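Local coordinates for kelch repeat and BTB domain-containing protein A55 (Vaccinia virus WR, PDB 6I2M) that probably acts as a substrate-specific adapter of CUL3-containing E3 ubiquitin ligases that send host proteins for degradation, its BTB domain serving to bind CUL3, at residues 1-4 with 5-8; 10-13 with 14-18; 52-55 with 56-59; 71-74 with 75-79. One frame throughout, in Å; residues are numbered along the deposited sequence.

How the contacts relate
Four short-range contacts sample the BTB part of the chain, in series from contact 1 to contact 4. Contacts 1 and 2 both use helix 4-17, their centres about 15 Å apart, and both touch the second subunit. Contact 4 lies on helix 69-79, about 15 Å from contact 2 between centres; Arg15 NH1 and Asp77 OD1, 2.8 Å apart, join the two helices by a salt bridge. Contact 3 stands apart in the loop between helix 44-49 and strand 61-63, some 13 Å from contact 4 at the nearest atoms. The dimer-facing helix and the partner-binding loop thus lie on separate parts of the domain.

Contact 1 (1-4 with 5-8); sequences MNNS and SELI
Asn3 and Ser4 meet Glu6, Leu7 and Ile8 where the chain enters its first helix. The approach begins at Met1, whose SD takes a weak hydrogen bond from Asn3 ND2. The same amide nitrogen, Asn3 ND2, reaches forward to Glu6 OE1 at 2.9 Å, a bond that would hold the Asn3 amide toward the first turn of the helix. Both side chains turn beside their own backbone N (chi1 -52° in Asn3, -73° in Glu6) and run alongside each other. The carboxylate is turned steeply against the amide, and OE1 is met from above the carboxylate plane, whereas it lies nearly in the amide plane. Asn3 occupies the N-cap position without making a capping bond with its side chain; its O receives Leu7 N at 3.1 Å. Ser4 opens the helix proper, and its O accepts Ile8 N at 3.3 Å. A carboxylate in this first turn would probably be favoured by the helix dipole. The beginning of helix 4-17 packs on a second copy of the protein: Ser4 OG hydrogen-bonds Ser4 OG of the second subunit, and Asn3 lies against Ser105 of that subunit, at the start of its helix 104-116.

Contact 2 (10-13 with 14-18); sequences VING and FRNSG
Phe14 folds back over the preceding turn onto Val10, and its side chain can be followed outward atom by atom. Phe14 CB rests 3.4 Å from Ile11 O. At CG the ring comes under Val10 O, which stands over one face, displaced toward the rim; Phe14 CD2 is 3.3 Å from that oxygen. Farther out the partner changes from backbone to side chain: CE2 and CZ of Phe14 lie beside Val10 CG1, the closer approach being 3.7 Å at CZ. With CG beside the backbone N (chi1 -69°), the ring is carried along the helix flank, pointing the same way as Val10. Val10 O therefore does two jobs, accepting Phe14 N at 2.9 Å while covering part of the ring.

On another flank Arg15 extends to offer NH1 to Asn12 OD1 at 3.3 Å, a weak bond at the guanidinium edge. The stronger partner of that nitrogen is Asp77, and Tyr80 adds a cation-pi contact. The helix closes as Gly18, with positive phi, gives its N to Phe14 O at 2.8 Å. Leu37 of the second subunit packs on Phe14. The chemistry is thus divided: an apolar patch facing the dimer partner, and a cationic group whose position is probably set chiefly by Asp77 of helix 69-79, with the asparagine as a lesser, neutral companion.

Contact 3 (52-55 with 56-59); sequences NNFI and DSNE
Ser57, Asp56 and Ile55 have the most surface buried here, and Ser57 turns its hydroxyl back into the bend made by residues 52-55. Ser57 OG lies beside its own backbone N (chi1 -62°), where it accepts Phe54 N at 3.2 Å with an N-H...O angle of 149°. The hydroxyl also bonds Leu49 O at the end of helix 44-49, so one oxygen ties the loop both to itself and to the helix before it. Phe54 O answers with a long, weak bond from Ser57 N, 3.5 Å, closing a type I beta turn over Ile55 and Asp56.

The side chains of those two corner residues lie loosely together. Ile55 holds CG1 between its backbone N and carbonyl carbon, which brings Ile55 CG1 3.6 Å from Asp56 N and 4.0 Å from Asp56 OD1. The carboxylate crosses the isoleucine obliquely. Its OD2 is hydrogen-bonded to a polar side chain of another protein's chain, consistent with CUL3, the partner of the BTB domain. At the opening of the loop, Asn58 ND2 gives a weak bond to Asn52 OD1, 3.4 Å away, with the two amide planes nearly parallel, though the side chains cross at about a right angle.

The serine's bonds thus fasten the turn to itself and to helix 44-49, while Asp56 OD2 bonds to the partner protein.

Contact 4 (71-74 with 75-79); sequences SVND and LIDYI
Four successive i to i+4 bonds run from residues 75-78 back to 71-74 in regular helical geometry, from Leu75 N to Ser71 O at 3.0 Å through to Tyr78 N to Asp74 O at 2.9 Å. Upon this ladder the side chains lean back one turn. Ile76 places CG1 beside its own backbone N (chi1 -65°), and the branch runs back over Val72 O so that Ile76 CD1 meets Val72 CG1 at 3.7 Å, the two chains crossing at a slant. Leu75 does much the same above Ser71: Leu75 CG is 3.3 Å from Ser71 O, and CD1 passes near Ser71 OG. That hydroxyl is engaged by Thr97 and the backbone of Tyr93.

The polar flank is less comfortable. Asp77 OD2 sits 3.2 Å from Asn73 O, acceptor against acceptor, and 3.8 Å from Asp74 OD1, a pairing of like charges. Asn73 ND2 is near the same OD2, but its amide stands almost perpendicular to the carboxylate and the angle is poor for a bond. The crowding of negative groups is probably offset by Arg15, which forms a salt bridge with Asp77 OD1. The end of Tyr78 leads off from residues 71-74, its OH hydrogen-bonded to Glu109 OE2 and Ser105 O.

Helix 69-79 is enclosed on several sides: Leu75 packs on helix 91-101, Ile76 and Ile79 on helix 36-42, and Tyr78 on Ala106 of helix 104-116, so its apolar faces lie in the core of the BTB domain.

Contact 1 (1-4 with 5-8)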
ATOM      1  N   MET A   1      -4.858 -12.506   4.875  1.00103.26           N
ATOM      2  CA  MET A   1      -3.953 -12.140   3.787  1.00101.45           C
ATOM      3  C   MET A   1      -3.675 -10.630   3.729  1.00102.15           C
ATOM      4  O   MET A   1      -4.500  -9.832   4.181  1.00100.91           O
ATOM      5  CB  MET A   1      -4.463 -12.674   2.427  1.00104.41           C
ATOM      6  CG  MET A   1      -5.731 -11.994   1.918  1.00107.22           C
ATOM      7  SD  MET A   1      -6.306 -12.619   0.322  1.00112.47           S
ATOM      8  CE  MET A   1      -7.299 -13.999   0.862  1.00112.43           C
ATOM      9  N   ASN A   2      -2.512 -10.249   3.168  1.00 97.18           N
ATOM     10  CA  ASN A   2      -2.114  -8.852   2.999  1.00 94.36           C
ATOM     11  C   ASN A   2      -2.335  -8.442   1.543  1.00 96.91           C
ATOM     12  O   ASN A   2      -1.787  -9.072   0.632  1.00 97.21           O
ATOM     13  CB  ASN A   2      -0.657  -8.625   3.436  1.00 94.54           C
ATOM     14  CG  ASN A   2      -0.207  -7.177   3.432  1.00115.25           C
ATOM     15  OD1 ASN A   2      -0.973  -6.245   3.709  1.00108.98           O
ATOM     16  ND2 ASN A   2       1.063  -6.958   3.129  1.00106.28           N
ATOM     17  N   ASN A   3      -3.167  -7.410   1.331  1.00 91.73           N
ATOM     18  CA  ASN A   3      -3.516  -6.906   0.001  1.00 90.44           C
ATOM     19  C   ASN A   3      -2.993  -5.480  -0.230  1.00 91.79           C
ATOM     20  O   ASN A   3      -3.549  -4.732  -1.040  1.00 90.47           O
ATOM     21  CB  ASN A   3      -5.028  -7.006  -0.227  1.00 91.81           C
ATOM     22  CG  ASN A   3      -5.589  -8.377   0.055  1.00116.42           C
ATOM     23  OD1 ASN A   3      -6.028  -8.674   1.170  1.00112.41           O
ATOM     24  ND2 ASN A   3      -5.591  -9.241  -0.949  1.00109.19           N
ATOM     25  N   SER A   4      -1.900  -5.122   0.470  1.00 87.49           N
ATOM     26  CA  SER A   4      -1.247  -3.816   0.380  1.00 85.39           C
ATOM     27  C   SER A   4      -0.588  -3.624  -0.993  1.00 88.46           C
ATOM     28  O   SER A   4      -0.668  -2.534  -1.564  1.00 86.68           O
ATOM     29  CB  SER A   4      -0.218  -3.664   1.494  1.00 88.87           C
ATOM     30  OG  SER A   4       0.165  -2.310   1.661  1.00 96.59           O
ATOM     31  N   SER A   5       0.038  -4.697  -1.522  1.00 86.04           N
ATOM     32  CA  SER A   5       0.708  -4.717  -2.826  1.00 85.71           C
ATOM     33  C   SER A   5      -0.298  -4.665  -3.982  1.00 89.02           C
ATOM     34  O   SER A   5       0.022  -4.134  -5.046  1.00 87.94           O
ATOM     35  CB  SER A   5       1.591  -5.956  -2.953  1.00 91.25           C
ATOM     36  OG  SER A   5       2.575  -5.996  -1.932  1.00100.61           O
ATOM     37  N   GLU A   6      -1.507  -5.220  -3.772  1.00 86.15           N
ATOM     38  CA  GLU A   6      -2.588  -5.229  -4.761  1.00 86.21           C
ATOM     39  C   GLU A   6      -3.229  -3.845  -4.858  1.00 88.05           C
ATOM     40  O   GLU A   6      -3.516  -3.389  -5.965  1.00 87.39           O
ATOM     41  CB  GLU A   6      -3.652  -6.278  -4.400  1.00 89.32           C
ATOM     42  CG  GLU A   6      -3.219  -7.717  -4.631  1.00102.27           C
ATOM     43  CD  GLU A   6      -4.057  -8.777  -3.938  1.00125.72           C
ATOM     44  OE1 GLU A   6      -5.281  -8.565  -3.768  1.00121.47           O
ATOM     45  OE2 GLU A   6      -3.487  -9.829  -3.573  1.00121.33           O
ATOM     46  N   LEU A   7      -3.450  -3.182  -3.698  1.00 83.45           N
ATOM     47  CA  LEU A   7      -4.058  -1.852  -3.582  1.00 81.87           C
ATOM     48  C   LEU A   7      -3.221  -0.756  -4.257  1.00 83.66           C
ATOM     49  O   LEU A   7      -3.783   0.065  -4.985  1.00 82.79           O
ATOM     50  CB  LEU A   7      -4.332  -1.512  -2.100  1.00 81.71           C
ATOM     51  CG  LEU A   7      -4.969  -0.148  -1.795  1.00 85.58           C
ATOM     52  CD1 LEU A   7      -6.471  -0.174  -1.990  1.00 86.84           C
ATOM     53  CD2 LEU A   7      -4.652   0.295  -0.395  1.00 87.54           C
ATOM     54  N   ILE A   8      -1.891  -0.750  -4.021  1.00 79.24           N
ATOM     55  CA  ILE A   8      -0.946   0.221  -4.588  1.00 77.73           C
ATOM     56  C   ILE A   8      -0.871   0.110  -6.130  1.00 81.03           C
ATOM     57  O   ILE A   8      -0.647   1.121  -6.800  1.00 80.04           O
ATOM     58  CB  ILE A   8       0.449   0.141  -3.887  1.00 80.69           C
ATOM     59  CG1 ILE A   8       1.307   1.400  -4.168  1.00 79.95           C
ATOM     60  CG2 ILE A   8       1.208  -1.166  -4.205  1.00 82.91           C
ATOM     61  CD1 ILE A   8       2.486   1.605  -3.224  1.00 87.71           C
TER

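Contact 2 (10-13 with 14-18)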
ATOM      1  N   VAL A  10      -3.449  -0.670  -8.119  1.00 76.10           N
ATOM      2  CA  VAL A  10      -4.680  -0.041  -8.618  1.00 75.66           C
ATOM      3  C   VAL A  10      -4.521   1.492  -8.559  1.00 77.21           C
ATOM      4  O   VAL A  10      -4.947   2.185  -9.487  1.00 76.88           O
ATOM      5  CB  VAL A  10      -5.963  -0.546  -7.888  1.00 80.23           C
ATOM      6  CG1 VAL A  10      -7.229  -0.041  -8.577  1.00 80.65           C
ATOM      7  CG2 VAL A  10      -5.992  -2.070  -7.800  1.00 81.46           C
ATOM      8  N   ILE A  11      -3.873   2.006  -7.484  1.00 72.02           N
ATOM      9  CA  ILE A  11      -3.582   3.434  -7.269  1.00 70.33           C
ATOM     10  C   ILE A  11      -2.606   3.929  -8.358  1.00 73.36           C
ATOM     11  O   ILE A  11      -2.808   5.015  -8.908  1.00 72.64           O
ATOM     12  CB  ILE A  11      -3.095   3.707  -5.808  1.00 72.41           C
ATOM     13  CG1 ILE A  11      -4.222   3.410  -4.788  1.00 73.37           C
ATOM     14  CG2 ILE A  11      -2.561   5.142  -5.627  1.00 71.86           C
ATOM     15  CD1 ILE A  11      -3.760   3.132  -3.350  1.00 80.88           C
ATOM     16  N   ASN A  12      -1.592   3.100  -8.702  1.00 69.86           N
ATOM     17  CA  ASN A  12      -0.617   3.389  -9.761  1.00 69.65           C
ATOM     18  C   ASN A  12      -1.301   3.354 -11.134  1.00 74.24           C
ATOM     19  O   ASN A  12      -0.880   4.066 -12.045  1.00 73.70           O
ATOM     20  CB  ASN A  12       0.561   2.406  -9.711  1.00 70.70           C
ATOM     21  CG  ASN A  12       1.708   2.736 -10.645  1.00 90.22           C
ATOM     22  OD1 ASN A  12       2.201   3.869 -10.710  1.00 82.82           O
ATOM     23  ND2 ASN A  12       2.170   1.736 -11.380  1.00 82.51           N
ATOM     24  N   GLY A  13      -2.351   2.536 -11.248  1.00 71.77           N
ATOM     25  CA  GLY A  13      -3.175   2.413 -12.445  1.00 72.90           C
ATOM     26  C   GLY A  13      -4.030   3.649 -12.646  1.00 76.43           C
ATOM     27  O   GLY A  13      -4.259   4.066 -13.784  1.00 76.78           O
ATOM     28  N   PHE A  14      -4.497   4.249 -11.525  1.00 72.03           N
ATOM     29  CA  PHE A  14      -5.288   5.481 -11.502  1.00 71.60           C
ATOM     30  C   PHE A  14      -4.385   6.678 -11.831  1.00 74.89           C
ATOM     31  O   PHE A  14      -4.837   7.625 -12.473  1.00 74.99           O
ATOM     32  CB  PHE A  14      -5.943   5.698 -10.122  1.00 72.71           C
ATOM     33  CG  PHE A  14      -7.054   4.758  -9.696  1.00 75.13           C
ATOM     34  CD1 PHE A  14      -8.014   4.327 -10.606  1.00 79.63           C
ATOM     35  CD2 PHE A  14      -7.196   4.386  -8.365  1.00 76.85           C
ATOM     36  CE1 PHE A  14      -9.055   3.485 -10.203  1.00 81.61           C
ATOM     37  CE2 PHE A  14      -8.243   3.552  -7.961  1.00 80.77           C
ATOM     38  CZ  PHE A  14      -9.167   3.109  -8.883  1.00 80.34           C
ATOM     39  N   ARG A  15      -3.111   6.623 -11.381  1.00 70.57           N
ATOM     40  CA  ARG A  15      -2.073   7.637 -11.591  1.00 69.76           C
ATOM     41  C   ARG A  15      -1.766   7.805 -13.088  1.00 74.94           C
ATOM     42  O   ARG A  15      -1.658   8.937 -13.564  1.00 74.66           O
ATOM     43  CB  ARG A  15      -0.807   7.254 -10.800  1.00 69.14           C
ATOM     44  CG  ARG A  15       0.371   8.213 -10.937  1.00 79.32           C
ATOM     45  CD  ARG A  15       1.668   7.504 -10.610  1.00 90.25           C
ATOM     46  NE  ARG A  15       2.833   8.212 -11.142  1.00100.26           N
ATOM     47  CZ  ARG A  15       4.052   7.687 -11.237  1.00115.48           C
ATOM     48  NH1 ARG A  15       4.278   6.439 -10.842  1.00102.45           N
ATOM     49  NH2 ARG A  15       5.051   8.402 -11.734  1.00103.16           N
ATOM     50  N   ASN A  16      -1.641   6.677 -13.818  1.00 72.74           N
ATOM     51  CA  ASN A  16      -1.373   6.642 -15.260  1.00 73.89           C
ATOM     52  C   ASN A  16      -2.597   7.118 -16.051  1.00 79.02           C
ATOM     53  O   ASN A  16      -2.444   7.792 -17.072  1.00 79.67           O
ATOM     54  CB  ASN A  16      -0.967   5.227 -15.701  1.00 75.49           C
ATOM     55  CG  ASN A  16       0.253   4.660 -15.005  1.00 95.41           C
ATOM     56  OD1 ASN A  16       1.231   5.361 -14.709  1.00 88.29           O
ATOM     57  ND2 ASN A  16       0.228   3.363 -14.739  1.00 86.95           N
ATOM     58  N   SER A  17      -3.804   6.768 -15.567  1.00 75.71           N
ATOM     59  CA  SER A  17      -5.096   7.131 -16.152  1.00 76.76           C
ATOM     60  C   SER A  17      -5.405   8.621 -15.957  1.00 80.02           C
ATOM     61  O   SER A  17      -6.067   9.225 -16.803  1.00 80.94           O
ATOM     62  CB  SER A  17      -6.205   6.279 -15.537  1.00 80.91           C
ATOM     63  OG  SER A  17      -7.490   6.609 -16.043  1.00 91.67           O
ATOM     64  N   GLY A  18      -4.928   9.186 -14.847  1.00 74.72           N
ATOM     65  CA  GLY A  18      -5.144  10.582 -14.484  1.00 73.99           C
ATOM     66  C   GLY A  18      -6.247  10.759 -13.460  1.00 77.14           C
ATOM     67  O   GLY A  18      -6.659  11.887 -13.176  1.00 76.80           O
TER

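Contact 3 (52-55 with 56-59)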
ATOM      1  N   ASN A  52      -1.205  22.402   5.652  1.00 70.37           N
ATOM      2  CA  ASN A  52      -2.139  23.529   5.832  1.00 72.07           C
ATOM      3  C   ASN A  52      -1.613  24.580   6.835  1.00 76.80           C
ATOM      4  O   ASN A  52      -2.404  25.256   7.499  1.00 78.33           O
ATOM      5  CB  ASN A  52      -3.567  23.052   6.180  1.00 74.54           C
ATOM      6  CG  ASN A  52      -4.156  22.050   5.213  1.00 99.30           C
ATOM      7  OD1 ASN A  52      -4.148  22.235   3.988  1.00 93.52           O
ATOM      8  ND2 ASN A  52      -4.696  20.966   5.749  1.00 92.09           N
ATOM      9  N   ASN A  53      -0.275  24.735   6.909  1.00 72.20           N
ATOM     10  CA  ASN A  53       0.407  25.670   7.809  1.00 73.01           C
ATOM     11  C   ASN A  53       1.215  26.745   7.063  1.00 77.14           C
ATOM     12  O   ASN A  53       1.697  27.690   7.695  1.00 77.58           O
ATOM     13  CB  ASN A  53       1.313  24.902   8.784  1.00 72.72           C
ATOM     14  CG  ASN A  53       0.564  24.058   9.785  1.00 93.59           C
ATOM     15  OD1 ASN A  53      -0.027  24.562  10.743  1.00 90.36           O
ATOM     16  ND2 ASN A  53       0.579  22.750   9.590  1.00 83.02           N
ATOM     17  N   PHE A  54       1.360  26.603   5.732  1.00 73.26           N
ATOM     18  CA  PHE A  54       2.136  27.517   4.884  1.00 73.38           C
ATOM     19  C   PHE A  54       1.339  27.998   3.651  1.00 78.30           C
ATOM     20  O   PHE A  54       0.244  27.494   3.398  1.00 78.13           O
ATOM     21  CB  PHE A  54       3.462  26.842   4.463  1.00 73.51           C
ATOM     22  CG  PHE A  54       4.269  26.257   5.603  1.00 74.72           C
ATOM     23  CD1 PHE A  54       4.226  24.894   5.882  1.00 76.84           C
ATOM     24  CD2 PHE A  54       5.057  27.070   6.410  1.00 77.88           C
ATOM     25  CE1 PHE A  54       4.960  24.356   6.944  1.00 77.64           C
ATOM     26  CE2 PHE A  54       5.786  26.532   7.476  1.00 80.56           C
ATOM     27  CZ  PHE A  54       5.734  25.179   7.735  1.00 77.61           C
ATOM     28  N   ILE A  55       1.884  28.985   2.901  1.00 75.66           N
ATOM     29  CA  ILE A  55       1.258  29.527   1.682  1.00 76.48           C
ATOM     30  C   ILE A  55       1.270  28.523   0.524  1.00 79.68           C
ATOM     31  O   ILE A  55       0.367  28.549  -0.314  1.00 79.77           O
ATOM     32  CB  ILE A  55       1.825  30.906   1.236  1.00 80.83           C
ATOM     33  CG1 ILE A  55       3.370  30.974   1.353  1.00 80.22           C
ATOM     34  CG2 ILE A  55       1.136  32.052   1.975  1.00 83.88           C
ATOM     35  CD1 ILE A  55       4.052  31.991   0.435  1.00 87.91           C
ATOM     36  N   ASP A  56       2.294  27.643   0.486  1.00 75.25           N
ATOM     37  CA  ASP A  56       2.485  26.621  -0.550  1.00 74.00           C
ATOM     38  C   ASP A  56       1.671  25.340  -0.287  1.00 77.62           C
ATOM     39  O   ASP A  56       1.696  24.428  -1.114  1.00 76.48           O
ATOM     40  CB  ASP A  56       3.982  26.261  -0.694  1.00 74.73           C
ATOM     41  CG  ASP A  56       4.964  27.401  -0.508  1.00 85.54           C
ATOM     42  OD1 ASP A  56       4.886  28.385  -1.277  1.00 87.18           O
ATOM     43  OD2 ASP A  56       5.821  27.303   0.396  1.00 90.90           O
ATOM     44  N   SER A  57       0.970  25.266   0.860  1.00 74.95           N
ATOM     45  CA  SER A  57       0.183  24.100   1.263  1.00 74.57           C
ATOM     46  C   SER A  57      -1.010  23.791   0.360  1.00 79.93           C
ATOM     47  O   SER A  57      -1.231  22.625   0.025  1.00 78.52           O
ATOM     48  CB  SER A  57      -0.267  24.230   2.713  1.00 78.51           C
ATOM     49  OG  SER A  57       0.851  24.282   3.583  1.00 85.87           O
ATOM     50  N   ASN A  58      -1.769  24.827  -0.030  1.00 78.99           N
ATOM     51  CA  ASN A  58      -2.954  24.683  -0.872  1.00 80.13           C
ATOM     52  C   ASN A  58      -2.662  25.084  -2.326  1.00 84.86           C
ATOM     53  O   ASN A  58      -3.066  26.161  -2.777  1.00 86.30           O
ATOM     54  CB  ASN A  58      -4.147  25.453  -0.277  1.00 83.64           C
ATOM     55  CG  ASN A  58      -4.424  25.131   1.173  1.00109.03           C
ATOM     56  OD1 ASN A  58      -3.905  25.779   2.090  1.00103.42           O
ATOM     57  ND2 ASN A  58      -5.244  24.118   1.413  1.00101.72           N
ATOM     58  N   GLU A  59      -1.936  24.211  -3.048  1.00 80.18           N
ATOM     59  CA  GLU A  59      -1.568  24.414  -4.452  1.00 80.30           C
ATOM     60  C   GLU A  59      -1.644  23.116  -5.273  1.00 84.24           C
ATOM     61  O   GLU A  59      -1.567  22.022  -4.708  1.00 82.69           O
ATOM     62  CB  GLU A  59      -0.194  25.108  -4.589  1.00 81.20           C
ATOM     63  CG  GLU A  59       1.014  24.232  -4.279  1.00 88.19           C
ATOM     64  CD  GLU A  59       2.373  24.911  -4.244  1.00101.72           C
ATOM     65  OE1 GLU A  59       2.443  26.145  -4.445  1.00 97.18           O
ATOM     66  OE2 GLU A  59       3.376  24.196  -4.019  1.00 88.15           O
TER

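Contact 4 (71-74 with 75-79)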
ATOM      1  N   SER A  71      15.567  11.105 -11.912  1.00 80.79           N
ATOM      2  CA  SER A  71      15.728  10.767 -10.501  1.00 79.57           C
ATOM      3  C   SER A  71      14.385  10.928  -9.770  1.00 81.32           C
ATOM      4  O   SER A  71      13.940   9.977  -9.130  1.00 80.42           O
ATOM      5  CB  SER A  71      16.803  11.642  -9.863  1.00 83.44           C
ATOM      6  OG  SER A  71      16.985  11.337  -8.492  1.00 92.10           O
ATOM      7  N   VAL A  72      13.728  12.108  -9.911  1.00 76.91           N
ATOM      8  CA  VAL A  72      12.424  12.428  -9.304  1.00 75.25           C
ATOM      9  C   VAL A  72      11.342  11.449  -9.803  1.00 79.33           C
ATOM     10  O   VAL A  72      10.611  10.895  -8.982  1.00 78.26           O
ATOM     11  CB  VAL A  72      12.015  13.925  -9.491  1.00 78.61           C
ATOM     12  CG1 VAL A  72      10.621  14.207  -8.938  1.00 77.26           C
ATOM     13  CG2 VAL A  72      13.025  14.867  -8.845  1.00 78.40           C
ATOM     14  N   ASN A  73      11.280  11.215 -11.134  1.00 77.10           N
ATOM     15  CA  ASN A  73      10.324  10.313 -11.791  1.00 77.35           C
ATOM     16  C   ASN A  73      10.408   8.876 -11.258  1.00 81.42           C
ATOM     17  O   ASN A  73       9.371   8.284 -10.952  1.00 80.55           O
ATOM     18  CB  ASN A  73      10.505  10.341 -13.316  1.00 79.45           C
ATOM     19  CG  ASN A  73       9.415   9.624 -14.074  1.00102.56           C
ATOM     20  OD1 ASN A  73       8.316  10.150 -14.281  1.00 96.67           O
ATOM     21  ND2 ASN A  73       9.696   8.405 -14.504  1.00 95.62           N
ATOM     22  N   ASP A  74      11.637   8.332 -11.127  1.00 78.73           N
ATOM     23  CA  ASP A  74      11.875   6.980 -10.614  1.00 78.96           C
ATOM     24  C   ASP A  74      11.585   6.876  -9.121  1.00 81.63           C
ATOM     25  O   ASP A  74      11.173   5.811  -8.659  1.00 81.64           O
ATOM     26  CB  ASP A  74      13.302   6.504 -10.934  1.00 82.33           C
ATOM     27  CG  ASP A  74      13.568   6.194 -12.398  1.00 91.85           C
ATOM     28  OD1 ASP A  74      12.603   6.203 -13.199  1.00 91.67           O
ATOM     29  OD2 ASP A  74      14.740   5.937 -12.744  1.00 99.36           O
ATOM     30  N   LEU A  75      11.789   7.982  -8.372  1.00 76.83           N
ATOM     31  CA  LEU A  75      11.510   8.046  -6.938  1.00 75.36           C
ATOM     32  C   LEU A  75      10.008   8.025  -6.679  1.00 78.53           C
ATOM     33  O   LEU A  75       9.579   7.401  -5.712  1.00 77.99           O
ATOM     34  CB  LEU A  75      12.171   9.264  -6.280  1.00 74.68           C
ATOM     35  CG  LEU A  75      13.654   9.119  -5.939  1.00 80.08           C
ATOM     36  CD1 LEU A  75      14.297  10.463  -5.750  1.00 79.94           C
ATOM     37  CD2 LEU A  75      13.862   8.280  -4.702  1.00 82.43           C
ATOM     38  N   ILE A  76       9.209   8.671  -7.561  1.00 75.03           N
ATOM     39  CA  ILE A  76       7.741   8.667  -7.488  1.00 74.49           C
ATOM     40  C   ILE A  76       7.270   7.242  -7.819  1.00 79.32           C
ATOM     41  O   ILE A  76       6.389   6.723  -7.137  1.00 78.72           O
ATOM     42  CB  ILE A  76       7.087   9.764  -8.381  1.00 77.61           C
ATOM     43  CG1 ILE A  76       7.466  11.176  -7.885  1.00 77.47           C
ATOM     44  CG2 ILE A  76       5.550   9.612  -8.447  1.00 78.26           C
ATOM     45  CD1 ILE A  76       7.471  12.241  -8.963  1.00 85.86           C
ATOM     46  N   ASP A  77       7.918   6.590  -8.814  1.00 77.22           N
ATOM     47  CA  ASP A  77       7.646   5.201  -9.203  1.00 78.18           C
ATOM     48  C   ASP A  77       7.952   4.254  -8.034  1.00 81.98           C
ATOM     49  O   ASP A  77       7.251   3.257  -7.860  1.00 81.94           O
ATOM     50  CB  ASP A  77       8.463   4.803 -10.448  1.00 81.57           C
ATOM     51  CG  ASP A  77       8.016   5.438 -11.757  1.00 91.98           C
ATOM     52  OD1 ASP A  77       6.812   5.760 -11.886  1.00 91.99           O
ATOM     53  OD2 ASP A  77       8.866   5.590 -12.660  1.00 98.98           O
ATOM     54  N   TYR A  78       8.975   4.597  -7.215  1.00 78.24           N
ATOM     55  CA  TYR A  78       9.362   3.848  -6.018  1.00 78.27           C
ATOM     56  C   TYR A  78       8.320   4.030  -4.904  1.00 80.47           C
ATOM     57  O   TYR A  78       8.067   3.078  -4.162  1.00 80.75           O
ATOM     58  CB  TYR A  78      10.773   4.240  -5.540  1.00 79.81           C
ATOM     59  CG  TYR A  78      11.266   3.425  -4.364  1.00 82.29           C
ATOM     60  CD1 TYR A  78      11.707   2.115  -4.531  1.00 86.00           C
ATOM     61  CD2 TYR A  78      11.295   3.965  -3.081  1.00 82.17           C
ATOM     62  CE1 TYR A  78      12.154   1.359  -3.450  1.00 87.69           C
ATOM     63  CE2 TYR A  78      11.740   3.217  -1.992  1.00 83.87           C
ATOM     64  CZ  TYR A  78      12.175   1.915  -2.181  1.00 93.15           C
ATOM     65  OH  TYR A  78      12.620   1.175  -1.113  1.00 95.32           O
ATOM     66  N   ILE A  79       7.711   5.241  -4.800  1.00 75.20           N
ATOM     67  CA  ILE A  79       6.643   5.561  -3.836  1.00 73.99           C
ATOM     68  C   ILE A  79       5.421   4.690  -4.192  1.00 78.14           C
ATOM     69  O   ILE A  79       4.745   4.177  -3.298  1.00 77.61           O
ATOM     70  CB  ILE A  79       6.329   7.097  -3.792  1.00 75.97           C
ATOM     71  CG1 ILE A  79       7.529   7.894  -3.233  1.00 76.04           C
ATOM     72  CG2 ILE A  79       5.066   7.408  -2.977  1.00 76.09           C
ATOM     73  CD1 ILE A  79       7.634   9.368  -3.671  1.00 82.54           C
TER